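Local atomic coordinates of D-alanine--D-alanine ligase (Acinetobacter baumannii ACICU, PDB entry 5D8D), a protein that joins two D-alanine molecules into D-alanyl-D-alanine at the expense of ATP, supplying the dipeptide used in bacterial peptidoglycan synthesis. Residues S151-A156 and A160-K165; K102-W107 and A115-I120; A30-L35 and V40-F45; P273-H278 and D293-A298. All coordinates share one frame; numbering follows the deposited sequence.

Contact 1: residues S151-A156 and A160-K165; sequences SKVEKA and AAAIEK
Ala-162 is the residue of helix 160-165 that meets strand 151-153 most closely: its CB lies 3.2 Å from Ser-151 OG. The CB atoms of Ser-151 and Ala-162 come out at 3.3 Å, shorter than normal carbon contact, so the exact closeness here is doubtful. On its other flank the same methyl rests against Val-153, with Ala-162 CB 4.0 Å from Val-153 CG2. That branch stands beside the backbone N of Val-153 because the valine holds CG1 anti to N (chi1 171°). Strand 151-153 is an outermost strand of the four-stranded antiparallel sheet of the ATP-grasp central domain, paired with strand 137-141, and segment 160-165 of helix 159-169 runs nearly antiparallel to it, the two segment axes 8.4 Å apart at closest and at 153°. Ile-139 of strand 137-141 also touches Ala-162, so the helix lies over both strands. One turn further on, Lys-165 closes the row with its aliphatic root: Lys-165 CB is 3.7 Å from Ser-151 OG, and the bent chain carries the ammonium away from the strand. Between the alanine methyl and this methylene, the Ser-151 hydroxyl is buried by carbon neighbours and has no hydrogen-bonding partner in the model.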
# COMPACT_ATOMS: atom_id res chain seq x y z
N SER A 151 -5.74 22.24 9.91
CA SER A 151 -6.32 23.57 10.15
C SER A 151 -7.82 23.49 9.85
O SER A 151 -8.25 22.74 8.96
CB SER A 151 -5.65 24.65 9.27
OG SER A 151 -4.42 24.22 8.68
N LYS A 152 -8.62 24.23 10.61
CA LYS A 152 -10.06 24.32 10.36
C LYS A 152 -10.38 25.54 9.47
O LYS A 152 -10.04 26.68 9.81
CB LYS A 152 -10.85 24.36 11.67
CG LYS A 152 -12.28 23.86 11.52
CD LYS A 152 -13.21 24.39 12.60
CE LYS A 152 -14.65 24.09 12.24
NZ LYS A 152 -15.55 24.24 13.41
N VAL A 153 -11.02 25.28 8.33
CA VAL A 153 -11.40 26.31 7.36
C VAL A 153 -12.90 26.60 7.47
O VAL A 153 -13.70 25.71 7.17
CB VAL A 153 -11.06 25.85 5.92
CG1 VAL A 153 -11.64 26.79 4.86
CG2 VAL A 153 -9.54 25.72 5.74
N GLU A 154 -13.26 27.83 7.86
CA GLU A 154 -14.67 28.30 7.89
C GLU A 154 -15.00 29.50 6.96
O GLU A 154 -16.15 29.93 6.91
CB GLU A 154 -15.21 28.50 9.32
CG GLU A 154 -14.22 28.98 10.39
CD GLU A 154 -14.53 28.42 11.78
OE1 GLU A 154 -13.63 28.46 12.65
OE2 GLU A 154 -15.66 27.91 12.00
N LYS A 155 -14.03 29.96 6.18
CA LYS A 155 -14.29 30.94 5.12
C LYS A 155 -13.46 30.60 3.86
O LYS A 155 -12.66 29.66 3.87
CB LYS A 155 -13.97 32.34 5.65
CG LYS A 155 -14.79 33.49 5.06
CD LYS A 155 -16.31 33.28 5.22
CE LYS A 155 -17.05 34.59 5.49
NZ LYS A 155 -16.70 35.67 4.53
N ALA A 156 -13.69 31.33 2.76
CA ALA A 156 -12.71 31.38 1.65
C ALA A 156 -11.36 31.93 2.17
O ALA A 156 -10.29 31.44 1.80
CB ALA A 156 -13.24 32.23 0.50
N ALA A 160 -6.06 29.77 2.29
CA ALA A 160 -4.69 29.95 1.80
C ALA A 160 -3.60 29.79 2.89
O ALA A 160 -2.48 29.41 2.57
CB ALA A 160 -4.54 31.27 1.07
N ALA A 161 -3.94 30.07 4.16
CA ALA A 161 -3.03 29.84 5.30
C ALA A 161 -2.93 28.35 5.73
O ALA A 161 -1.86 27.88 6.15
CB ALA A 161 -3.43 30.71 6.49
N ALA A 162 -4.06 27.65 5.66
CA ALA A 162 -4.15 26.23 6.04
C ALA A 162 -3.43 25.32 5.05
O ALA A 162 -2.76 24.36 5.45
CB ALA A 162 -5.61 25.80 6.14
N ILE A 163 -3.57 25.62 3.75
CA ILE A 163 -2.96 24.82 2.67
C ILE A 163 -1.41 24.87 2.71
O ILE A 163 -0.77 23.90 2.27
CB ILE A 163 -3.54 25.19 1.27
CG1 ILE A 163 -5.03 24.77 1.20
CG2 ILE A 163 -2.76 24.52 0.14
CD1 ILE A 163 -5.86 25.47 0.14
N GLU A 164 -0.83 25.95 3.24
CA GLU A 164 0.63 26.02 3.50
C GLU A 164 1.08 25.42 4.85
O GLU A 164 2.26 25.08 5.00
CB GLU A 164 1.18 27.47 3.35
CG GLU A 164 0.77 28.20 2.08
CD GLU A 164 0.62 27.30 0.86
OE1 GLU A 164 1.61 26.61 0.50
OE2 GLU A 164 -0.49 27.26 0.27
N LYS A 165 0.17 25.30 5.82
CA LYS A 165 0.40 24.45 7.02
C LYS A 165 0.68 23.00 6.60
O LYS A 165 1.71 22.42 6.98
CB LYS A 165 -0.81 24.50 8.01
CG LYS A 165 -0.59 25.25 9.33
CD LYS A 165 -0.33 24.32 10.52
CE LYS A 165 1.02 23.61 10.43
NZ LYS A 165 2.21 24.52 10.44

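Contact 2: residues K102-W107 and A115-I120; sequences KTKQIW and APYRII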
# COMPACT_ATOMS: atom_id res chain seq x y z
N LYS A 102 -6.28 7.10 0.70
CA LYS A 102 -6.37 5.70 0.24
C LYS A 102 -7.09 4.84 1.23
O LYS A 102 -7.83 3.95 0.85
CB LYS A 102 -5.01 5.11 -0.15
CG LYS A 102 -4.46 5.73 -1.42
CD LYS A 102 -3.28 4.97 -1.96
CE LYS A 102 -2.73 5.63 -3.22
NZ LYS A 102 -1.95 6.85 -2.93
N THR A 103 -6.88 5.11 2.52
CA THR A 103 -7.66 4.47 3.59
C THR A 103 -9.18 4.71 3.40
O THR A 103 -9.98 3.79 3.51
CB THR A 103 -7.19 4.97 4.97
OG1 THR A 103 -5.84 4.55 5.20
CG2 THR A 103 -8.03 4.38 6.07
N LYS A 104 -9.56 5.95 3.14
CA LYS A 104 -10.99 6.29 2.98
C LYS A 104 -11.61 5.68 1.71
O LYS A 104 -12.75 5.24 1.73
CB LYS A 104 -11.21 7.79 2.98
CG LYS A 104 -11.05 8.45 4.33
CD LYS A 104 -10.72 9.93 4.12
CE LYS A 104 -11.42 10.87 5.07
NZ LYS A 104 -12.88 11.03 4.78
N GLN A 105 -10.84 5.64 0.63
CA GLN A 105 -11.31 5.02 -0.58
C GLN A 105 -11.54 3.56 -0.32
O GLN A 105 -12.59 3.03 -0.67
CB GLN A 105 -10.35 5.21 -1.72
CG GLN A 105 -10.17 6.67 -2.10
CD GLN A 105 -9.01 6.97 -3.05
OE1 GLN A 105 -9.08 7.94 -3.79
NE2 GLN A 105 -7.95 6.17 -3.02
N ILE A 106 -10.60 2.89 0.34
CA ILE A 106 -10.86 1.51 0.78
C ILE A 106 -12.14 1.40 1.63
O ILE A 106 -12.93 0.44 1.47
CB ILE A 106 -9.69 0.90 1.56
CG1 ILE A 106 -8.40 0.84 0.72
CG2 ILE A 106 -10.05 -0.51 2.02
CD1 ILE A 106 -8.53 0.18 -0.62
N TRP A 107 -12.33 2.37 2.52
CA TRP A 107 -13.55 2.44 3.32
C TRP A 107 -14.85 2.77 2.51
O TRP A 107 -15.86 2.09 2.69
CB TRP A 107 -13.37 3.37 4.53
CG TRP A 107 -12.43 2.86 5.58
CD1 TRP A 107 -12.06 1.56 5.83
CD2 TRP A 107 -11.78 3.64 6.56
NE1 TRP A 107 -11.20 1.50 6.88
CE2 TRP A 107 -11.00 2.77 7.34
CE3 TRP A 107 -11.76 5.01 6.84
CZ2 TRP A 107 -10.22 3.22 8.40
CZ3 TRP A 107 -10.98 5.45 7.90
CH2 TRP A 107 -10.23 4.56 8.66
N ALA A 115 -16.21 10.66 5.90
CA ALA A 115 -16.64 11.97 5.42
C ALA A 115 -16.21 12.22 3.97
O ALA A 115 -15.08 11.88 3.59
CB ALA A 115 -16.14 13.08 6.33
N PRO A 116 -17.10 12.83 3.16
CA PRO A 116 -16.64 13.30 1.85
C PRO A 116 -15.37 14.14 1.96
O PRO A 116 -15.12 14.79 3.02
CB PRO A 116 -17.81 14.16 1.35
CG PRO A 116 -19.01 13.62 2.06
CD PRO A 116 -18.53 13.12 3.39
N TYR A 117 -14.57 14.12 0.89
CA TYR A 117 -13.33 14.88 0.84
C TYR A 117 -13.01 15.27 -0.59
O TYR A 117 -13.67 14.81 -1.52
CB TYR A 117 -12.19 14.02 1.41
CG TYR A 117 -11.96 12.79 0.58
CD1 TYR A 117 -12.76 11.65 0.76
CD2 TYR A 117 -10.99 12.79 -0.45
CE1 TYR A 117 -12.59 10.54 -0.04
CE2 TYR A 117 -10.82 11.67 -1.26
CZ TYR A 117 -11.62 10.55 -1.06
OH TYR A 117 -11.45 9.43 -1.85
N ARG A 118 -11.97 16.09 -0.78
CA ARG A 118 -11.45 16.42 -2.10
C ARG A 118 -9.94 16.67 -2.04
O ARG A 118 -9.44 17.44 -1.21
CB ARG A 118 -12.16 17.67 -2.67
CG ARG A 118 -13.62 17.49 -3.11
CD ARG A 118 -13.81 16.50 -4.28
NE ARG A 118 -14.95 15.60 -4.05
CZ ARG A 118 -16.24 15.85 -4.33
NH1 ARG A 118 -16.64 16.99 -4.89
NH2 ARG A 118 -17.16 14.92 -4.06
N ILE A 119 -9.20 16.04 -2.96
CA ILE A 119 -7.75 16.20 -3.02
C ILE A 119 -7.53 17.58 -3.65
O ILE A 119 -8.23 17.95 -4.62
CB ILE A 119 -7.05 15.06 -3.84
CG1 ILE A 119 -7.42 13.66 -3.30
CG2 ILE A 119 -5.54 15.22 -3.80
CD1 ILE A 119 -7.28 12.52 -4.29
N ILE A 120 -6.57 18.32 -3.09
CA ILE A 120 -6.36 19.74 -3.45
C ILE A 120 -4.86 20.06 -3.69
O ILE A 120 -4.04 19.96 -2.77
CB ILE A 120 -7.06 20.67 -2.40
CG1 ILE A 120 -6.67 22.15 -2.58
CG2 ILE A 120 -6.85 20.16 -0.97
CD1 ILE A 120 -5.51 22.67 -1.74
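Lys-104 reaches from helix 102-107 to the backbone of Ala-115, its NZ lying 2.6 Å from Ala-115 O and 4.2 Å from Ala-115 CB. The chain bends at its last two torsions, and the ammonium comes to 4.1 Å from Tyr-117 CD1, oblique to the ring, while Ala-115 O sits at the ring edge in its plane. The buried ammonium has a salt bridge to Glu-176 on strand 173-177 and a hydrogen bond to Thr-114 OG1. Strand 117-120 is an outermost strand of the antiparallel sheet of the ATP-grasp central domain, next to strand 173-177, and helix 100-108 lies beside both, Lys-104 and Tyr-117 each touching Met-174. The other end of the Tyr-117 ring is held more loosely. Tyr-117 OH is 3.1 Å from Gln-105 CG, yet its hydrogen bond to Gln-105 OE1 is weak at 3.4 Å and not settled, Gln-108 OE1 being another weak acceptor; Gln-105 OE1 also has a weak bond to Ser-110 of the second subunit. The Gln-105 and Tyr-117 side chains cross at about a right angle, with the amide and ring planes 58° apart, and the second subunit packs its Ile-106 on Gln-105 and its Gly-109 on Tyr-117.

Contact 3: residues A30-L35 and V40-F45; sequences AVLDAL and VQAEAF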
# COMPACT_ATOMS: atom_id res chain seq x y z
N ALA A 30 10.36 2.09 26.32
CA ALA A 30 9.33 1.53 27.22
C ALA A 30 9.03 0.06 26.89
O ALA A 30 8.88 -0.79 27.79
CB ALA A 30 8.07 2.37 27.22
N VAL A 31 9.00 -0.27 25.60
CA VAL A 31 8.74 -1.65 25.19
C VAL A 31 9.91 -2.56 25.55
O VAL A 31 9.70 -3.69 26.00
CB VAL A 31 8.42 -1.74 23.70
CG1 VAL A 31 8.33 -3.21 23.27
CG2 VAL A 31 7.12 -1.03 23.43
N LEU A 32 11.12 -2.06 25.37
CA LEU A 32 12.30 -2.85 25.74
C LEU A 32 12.30 -3.23 27.21
O LEU A 32 12.43 -4.40 27.55
CB LEU A 32 13.58 -2.10 25.38
CG LEU A 32 14.89 -2.84 25.53
CD1 LEU A 32 14.94 -4.04 24.61
CD2 LEU A 32 16.02 -1.90 25.22
N ASP A 33 12.14 -2.23 28.07
CA ASP A 33 12.09 -2.47 29.52
C ASP A 33 11.00 -3.45 29.92
O ASP A 33 11.17 -4.21 30.86
CB ASP A 33 11.90 -1.17 30.32
CG ASP A 33 13.16 -0.29 30.37
OD1 ASP A 33 14.30 -0.83 30.37
OD2 ASP A 33 13.00 0.95 30.43
N ALA A 34 9.87 -3.40 29.24
CA ALA A 34 8.75 -4.25 29.57
C ALA A 34 9.02 -5.70 29.15
O ALA A 34 8.73 -6.64 29.90
CB ALA A 34 7.46 -3.72 28.91
N LEU A 35 9.55 -5.88 27.95
CA LEU A 35 9.86 -7.22 27.48
C LEU A 35 10.91 -7.83 28.37
O LEU A 35 10.72 -8.93 28.86
CB LEU A 35 10.28 -7.22 26.00
CG LEU A 35 9.18 -6.79 25.03
CD1 LEU A 35 9.72 -6.68 23.61
CD2 LEU A 35 7.93 -7.70 25.10
N VAL A 40 11.87 -11.85 28.31
CA VAL A 40 12.17 -12.03 26.88
C VAL A 40 13.53 -11.42 26.54
O VAL A 40 13.93 -10.46 27.16
CB VAL A 40 11.05 -11.63 25.87
CG1 VAL A 40 9.71 -11.35 26.52
CG2 VAL A 40 11.49 -10.51 24.96
N GLN A 41 14.26 -12.02 25.61
CA GLN A 41 15.61 -11.57 25.24
C GLN A 41 15.45 -10.48 24.22
O GLN A 41 15.61 -10.73 23.05
CB GLN A 41 16.46 -12.66 24.56
CG GLN A 41 16.95 -13.82 25.39
CD GLN A 41 17.65 -14.84 24.50
OE1 GLN A 41 18.65 -14.53 23.86
NE2 GLN A 41 17.08 -16.04 24.41
N ALA A 42 15.16 -9.27 24.67
CA ALA A 42 14.96 -8.13 23.76
C ALA A 42 16.22 -7.26 23.65
O ALA A 42 16.98 -7.15 24.62
CB ALA A 42 13.79 -7.32 24.24
N GLU A 43 16.44 -6.66 22.48
CA GLU A 43 17.54 -5.71 22.24
C GLU A 43 17.02 -4.58 21.38
O GLU A 43 16.32 -4.80 20.40
CB GLU A 43 18.74 -6.37 21.56
CG GLU A 43 19.22 -7.66 22.23
CD GLU A 43 20.42 -8.34 21.55
OE1 GLU A 43 20.69 -8.07 20.36
OE2 GLU A 43 21.11 -9.17 22.22
N ALA A 44 17.34 -3.37 21.75
CA ALA A 44 17.11 -2.25 20.85
C ALA A 44 17.81 -2.42 19.45
O ALA A 44 18.93 -2.90 19.34
CB ALA A 44 17.58 -0.98 21.53
N PHE A 45 17.11 -2.04 18.39
CA PHE A 45 17.67 -2.05 17.05
C PHE A 45 17.18 -0.78 16.43
O PHE A 45 15.99 -0.65 16.15
CB PHE A 45 17.13 -3.25 16.26
CG PHE A 45 17.86 -3.53 14.99
CD1 PHE A 45 17.89 -2.62 13.95
CD2 PHE A 45 18.49 -4.74 14.82
CE1 PHE A 45 18.56 -2.89 12.79
CE2 PHE A 45 19.16 -5.01 13.66
CZ PHE A 45 19.19 -4.10 12.64
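Two different chi1 settings bring Leu-32 and Leu-35 onto the strand: Leu-32 carries CG opposite its backbone N (chi1 -173°), whereas Leu-35 sets CG opposite its carbonyl carbon. The first setting, with chi2 at 63°, directs both Leu-32 methyls to the strand. Leu-32 CD1 reaches Ala-42 CB at 3.5 Å, a tight carbon pair, and lies 3.7 Å from Glu-43 N, over the peptide that follows Ala-42. The other branch reaches the more exposed Ala-44 at the margin, Leu-32 CD2 standing 4.1 Å from Ala-44 CB. Leu-35 instead makes its contact at the root of the side chain, its CB lying 3.9 Å from Ala-42 CB and 3.7 Å from Val-40 CG2. The Ala-42 methyl is therefore gripped by both leucines. Near the helix end the backbones join directly: Val-40 N donates to Leu-35 O over 3.2 Å, from well above the carbonyl plane. This bond spans the turn between the two elements, after which the strand runs back antiparallel to the helix, at 163° between the segment axes. Together they form the second half of the beta-alpha-beta unit made by strand 9-13, helix 21-37 and strand 41-45, in the Rossmann-like N-terminal domain. Strand 41-45 is outermost in a three-stranded parallel sheet beside 9-13; on the helix, Val-31 and Leu-35 also touch Phe-62 of strand 60-63, while Ala-30 and Ala-34 pack on helix 292-301.

Contact 4: residues P273-H278 and D293-A298; sequences PGMTSH and DELCVA
Met-275 lays its terminal methyl against two side chains of helix 293-298, with Met-275 CE 3.6 Å from Cys-296 SG and 3.9 Å from Leu-295 CD2. The thioether chain is folded rather than stretched: chi2 is -75° and chi3 is -81°, and these bends turn CE onto the helix. Leu-295 and Met-275 meet tip to tip, the sulfur also taking part, since Met-275 SD is 4.2 Å from Leu-295 CD2. Leu-295 can present this branch because its CG lies opposite the backbone N, at chi1 165°. Cys-296, one residue on, offers its SG from the neighbouring position of the helix. No hydrogen bond crosses between the segments, and all three residues are buried, so the contact is purely apolar and small, with 109 Å² buried in all. Further apolar groups close round the methionine: Trp-251, Pro-282, Phe-292, Ile-299 and, from helix 21-37, Val-31. The backbone of the loop is fixed separately, Met-275 N bonding to Ser-27 OG of that same helix. The segment 273-278 follows strand 264-270, which carries Glu-268 and Asn-270, the predicted magnesium ligands; Met-275 therefore belongs to the hydrophobic junction where the loop leaving the ATP-grasp metal site meets the C-terminal helix 292-301 and helix 21-37 of the N-terminal domain.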
# COMPACT_ATOMS: atom_id res chain seq x y z
N PRO A 273 0.93 2.41 16.84
CA PRO A 273 0.67 3.43 17.83
C PRO A 273 1.79 3.60 18.84
O PRO A 273 2.61 2.69 19.06
CB PRO A 273 -0.57 2.92 18.56
CG PRO A 273 -1.18 1.92 17.66
CD PRO A 273 -0.06 1.32 16.90
N GLY A 274 1.80 4.78 19.47
CA GLY A 274 2.62 5.06 20.60
C GLY A 274 2.53 4.01 21.70
O GLY A 274 1.48 3.37 21.93
N MET A 275 3.69 3.77 22.31
CA MET A 275 3.79 3.03 23.52
C MET A 275 4.54 3.87 24.57
O MET A 275 5.04 3.34 25.57
CB MET A 275 4.43 1.67 23.21
CG MET A 275 3.52 0.76 22.38
SD MET A 275 2.15 0.03 23.31
CE MET A 275 2.96 -1.33 24.11
N THR A 276 4.56 5.19 24.37
CA THR A 276 5.01 6.09 25.42
C THR A 276 4.05 6.08 26.62
O THR A 276 2.90 5.63 26.55
CB THR A 276 5.07 7.54 24.99
OG1 THR A 276 3.74 8.07 24.91
CG2 THR A 276 5.81 7.69 23.68
N SER A 277 4.53 6.63 27.72
CA SER A 277 3.77 6.63 28.96
C SER A 277 2.47 7.50 28.93
O SER A 277 1.61 7.29 29.75
CB SER A 277 4.70 7.02 30.11
OG SER A 277 4.90 8.42 30.04
N HIS A 278 2.34 8.42 27.95
CA HIS A 278 1.11 9.18 27.66
C HIS A 278 0.18 8.60 26.55
O HIS A 278 -0.84 9.21 26.25
CB HIS A 278 1.46 10.64 27.26
CG HIS A 278 2.21 10.78 25.96
ND1 HIS A 278 3.57 11.07 25.90
CD2 HIS A 278 1.80 10.71 24.66
CE1 HIS A 278 3.95 11.15 24.63
NE2 HIS A 278 2.90 10.94 23.86
N ASP A 293 3.28 -4.38 30.69
CA ASP A 293 4.19 -5.50 30.35
C ASP A 293 3.41 -6.66 29.73
O ASP A 293 3.90 -7.32 28.81
CB ASP A 293 4.98 -6.00 31.56
CG ASP A 293 5.81 -4.92 32.21
OD1 ASP A 293 5.74 -3.74 31.80
OD2 ASP A 293 6.53 -5.24 33.18
N GLU A 294 2.20 -6.90 30.21
CA GLU A 294 1.36 -7.95 29.67
C GLU A 294 0.93 -7.56 28.27
O GLU A 294 0.98 -8.36 27.34
CB GLU A 294 0.14 -8.23 30.57
CG GLU A 294 0.45 -9.02 31.84
CD GLU A 294 -0.60 -8.88 32.94
OE1 GLU A 294 -1.35 -7.88 33.02
OE2 GLU A 294 -0.66 -9.80 33.77
N LEU A 295 0.55 -6.30 28.09
CA LEU A 295 0.23 -5.78 26.78
C LEU A 295 1.38 -6.04 25.78
O LEU A 295 1.13 -6.49 24.65
CB LEU A 295 -0.10 -4.27 26.87
CG LEU A 295 -0.13 -3.46 25.60
CD1 LEU A 295 -1.18 -4.05 24.68
CD2 LEU A 295 -0.41 -2.00 25.90
N CYS A 296 2.63 -5.81 26.20
CA CYS A 296 3.76 -5.98 25.32
C CYS A 296 3.96 -7.44 24.97
O CYS A 296 4.14 -7.78 23.83
CB CYS A 296 5.03 -5.38 25.91
SG CYS A 296 5.01 -3.57 25.97
N VAL A 297 3.86 -8.34 25.93
CA VAL A 297 3.91 -9.76 25.58
C VAL A 297 2.78 -10.16 24.58
O VAL A 297 3.00 -10.92 23.63
CB VAL A 297 3.91 -10.62 26.86
CG1 VAL A 297 3.63 -12.09 26.56
CG2 VAL A 297 5.26 -10.48 27.56
N ALA A 298 1.59 -9.62 24.77
CA ALA A 298 0.45 -9.99 23.94
C ALA A 298 0.61 -9.47 22.49
O ALA A 298 0.26 -10.16 21.53
CB ALA A 298 -0.85 -9.49 24.57

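How the contacts relate
Along the chain the order is contact 3, contact 2, contact 1 and contact 4, each closing before the next opens. They form two groups on opposite sides of the chain's centre. Contacts 1 and 2 have centres 19 Å apart and each involve an outermost strand of one antiparallel sheet, 151-153 and 117-120; they touch through Ile-163 and Ile-120, though the short 3.4 Å between Ile-163 CD1 and Ile-120 CD1 is doubtful, Ile-120 being poorly ordered. Contacts 3 and 4, with centres 11 Å apart, share the interface of helices 21-37 and 292-301, Leu-35 CD2 lying 3.8 Å from Cys-296 CB. With 30 to 42 Å between their centres, the central-domain sheet and the N-terminal junction are separate packing units.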